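PDB 7NSZ: peptidoglycan-recognition protein LB from Drosophila melanogaster, which hydrolyses the amide bond between N-acetylmuramoyl and L-amino acid residues of bacterial peptidoglycan with the aid of one zinc ion, degrading this immune elicitor. Local coordinates for residues 38-43 and 150-155. The protein carries 1 engineered substitution. Residues are numbered along the deposited sequence; the frame is centred on the assembly and turned at random.
Sequences APYVII and KLLGHR. With ZN (zinc ion), chain B.
Leu151 CD1 packs against Val41 and Ile43 on one face of a parallel strand pair, 3.7 Å from Val41 CG1 and also touching Ile43 CG1. With CG anti to the backbone N (chi1 178°), the side chain brings its CD1 toward the neighbouring strand, slanting across both Val41 and Ile43. The other face carries Tyr40, Ile42, Lys150 and Leu152. Here Leu152 touches both neighbours of the adjoining strand, lying alongside Ile42, with Leu152 CD1 3.8 Å from Ile42 CD1, and meeting the CD2 side of the Tyr40 ring. Farther out, Lys150 runs alongside Tyr40, pointing the same way; its CB lies 3.7 Å from Tyr40 CD2, and its CD rests near CE2, so the aliphatic stem of an exposed lysine lines the ring. Between the faces runs a parallel ladder of five backbone hydrogen bonds: Lys150 N to Pro39 O, Val41 N to Lys150 O, Leu152 N to Val41 O, Ile43 N to Leu152 O and His154 N to Ile43 O. CA-H...O contacts supplement it, as from Ile42 CA to Leu152 O at 3.4 Å. The last rung, 3.1 Å from His154 N to Ile43 O, ties the backbone of a zinc ligand to the strand that also carries a second, His44, next after Ile43. With CG anti to the backbone N (chi1 -169°), the His154 imidazole reaches the zinc through ND1 at 2.1 Å; His44 and Cys162 complete the protein ligands of this amidase site. Strand 149-153, which holds residues 150-153, is one of the two edge strands of the mixed sheet, while strand 38-45 is flanked on its other side by the parallel strand 110-115, whose Ile113 meets Val41. Helix 165-171 packs on the Leu151 face through Ile171, which touches Ile43.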
loop_
_atom_site.group_PDB
_atom_site.type_symbol
_atom_site.label_atom_id
_atom_site.label_comp_id
_atom_site.label_asym_id
_atom_site.label_seq_id
_atom_site.Cartn_x
_atom_site.Cartn_y
_atom_site.Cartn_z
ATOM N N ALA A 38 12.928 5.414 0.254
ATOM C CA ALA A 38 11.718 6.182 -0.102
ATOM C C ALA A 38 11.424 7.206 0.982
ATOM O O ALA A 38 11.354 6.866 2.144
ATOM C CB ALA A 38 10.547 5.261 -0.218
ATOM N N PRO A 39 11.212 8.480 0.617
ATOM C CA PRO A 39 10.911 9.483 1.620
ATOM C C PRO A 39 9.446 9.525 2.033
ATOM O O PRO A 39 9.176 10.193 3.001
ATOM C CB PRO A 39 11.347 10.787 0.926
ATOM C CG PRO A 39 11.171 10.510 -0.515
ATOM C CD PRO A 39 11.594 9.066 -0.683
ATOM N N TYR A 40 8.543 8.819 1.315
ATOM C CA TYR A 40 7.107 8.783 1.648
ATOM C C TYR A 40 6.572 7.365 1.706
ATOM O O TYR A 40 7.012 6.451 0.973
ATOM C CB TYR A 40 6.287 9.530 0.607
ATOM C CG TYR A 40 6.627 10.996 0.532
ATOM C CD1 TYR A 40 7.590 11.450 -0.349
ATOM C CD2 TYR A 40 6.061 11.900 1.427
ATOM C CE1 TYR A 40 7.929 12.797 -0.407
ATOM C CE2 TYR A 40 6.391 13.246 1.380
ATOM C CZ TYR A 40 7.320 13.678 0.475
ATOM O OH TYR A 40 7.582 15.031 0.486
ATOM N N VAL A 41 5.583 7.223 2.569
ATOM C CA VAL A 41 4.704 6.035 2.641
ATOM C C VAL A 41 3.297 6.550 2.416
ATOM O O VAL A 41 2.859 7.454 3.158
ATOM C CB VAL A 41 4.832 5.280 3.964
ATOM C CG1 VAL A 41 3.839 4.148 4.048
ATOM C CG2 VAL A 41 6.237 4.805 4.215
ATOM N N ILE A 42 2.613 6.003 1.419
ATOM C CA ILE A 42 1.219 6.419 1.102
ATOM C C ILE A 42 0.310 5.255 1.397
ATOM O O ILE A 42 0.482 4.141 0.863
ATOM C CB ILE A 42 1.026 6.848 -0.350
ATOM C CG1 ILE A 42 2.149 7.721 -0.870
ATOM C CG2 ILE A 42 -0.339 7.446 -0.578
ATOM C CD1 ILE A 42 2.311 8.987 -0.170
ATOM N N ILE A 43 -0.704 5.493 2.203
ATOM C CA ILE A 43 -1.703 4.478 2.583
ATOM C C ILE A 43 -2.949 4.581 1.735
ATOM O O ILE A 43 -3.456 5.698 1.494
ATOM C CB ILE A 43 -2.071 4.587 4.084
ATOM C CG1 ILE A 43 -0.839 4.517 4.978
ATOM C CG2 ILE A 43 -3.106 3.575 4.463
ATOM C CD1 ILE A 43 -0.020 3.261 4.843
ATOM N N LYS A 150 7.834 10.520 5.620
ATOM C CA LYS A 150 6.524 11.149 5.867
ATOM C C LYS A 150 5.415 10.175 5.496
ATOM O O LYS A 150 5.476 9.579 4.369
ATOM C CB LYS A 150 6.348 12.452 5.107
ATOM C CG LYS A 150 7.244 13.550 5.660
ATOM C CD LYS A 150 7.300 14.788 4.796
ATOM C CE LYS A 150 8.288 15.786 5.345
ATOM N NZ LYS A 150 9.653 15.559 4.803
ATOM N N LEU A 151 4.447 10.002 6.362
ATOM C CA LEU A 151 3.276 9.130 6.169
ATOM C C LEU A 151 2.083 9.966 5.706
ATOM O O LEU A 151 1.715 10.958 6.420
ATOM C CB LEU A 151 2.986 8.366 7.478
ATOM C CG LEU A 151 1.770 7.456 7.436
ATOM C CD1 LEU A 151 2.109 6.182 6.661
ATOM C CD2 LEU A 151 1.337 7.137 8.852
ATOM N N LEU A 152 1.438 9.543 4.606
ATOM C CA LEU A 152 0.271 10.263 4.035
ATOM C C LEU A 152 -0.812 9.280 3.636
ATOM O O LEU A 152 -0.522 8.109 3.414
ATOM C CB LEU A 152 0.694 11.017 2.769
ATOM C CG LEU A 152 1.801 12.028 2.892
ATOM C CD1 LEU A 152 2.270 12.454 1.489
ATOM C CD2 LEU A 152 1.360 13.248 3.705
ATOM N N GLY A 153 -2.051 9.697 3.609
ATOM C CA GLY A 153 -3.096 8.989 2.892
ATOM C C GLY A 153 -3.195 9.525 1.479
ATOM O O GLY A 153 -2.854 10.677 1.194
ATOM N N HIS A 154 -3.675 8.691 0.587
ATOM C CA HIS A 154 -3.890 9.085 -0.820
ATOM C C HIS A 154 -4.671 10.390 -0.960
ATOM O O HIS A 154 -4.272 11.210 -1.775
ATOM C CB HIS A 154 -4.563 7.925 -1.510
ATOM C CG HIS A 154 -4.650 7.976 -2.999
ATOM N ND1 HIS A 154 -5.265 6.996 -3.715
ATOM C CD2 HIS A 154 -4.351 8.930 -3.900
ATOM C CE1 HIS A 154 -5.280 7.324 -4.991
ATOM N NE2 HIS A 154 -4.693 8.466 -5.149
ATOM N N ARG A 155 -5.685 10.577 -0.121
ATOM C CA ARG A 155 -6.568 11.774 -0.209
ATOM C C ARG A 155 -5.744 13.039 0.015
ATOM O O ARG A 155 -6.293 14.113 -0.319
ATOM C CB ARG A 155 -7.693 11.653 0.808
ATOM C CG ARG A 155 -7.238 11.564 2.246
ATOM C CD ARG A 155 -8.340 11.859 3.265
ATOM N NE ARG A 155 -9.410 10.893 3.116
ATOM C CZ ARG A 155 -10.575 10.954 3.759
ATOM N NH1 ARG A 155 -10.744 11.889 4.679
ATOM N NH2 ARG A 155 -11.526 10.084 3.535
HETATM ZN ZN ZN B . -5.667 5.134 -2.912
#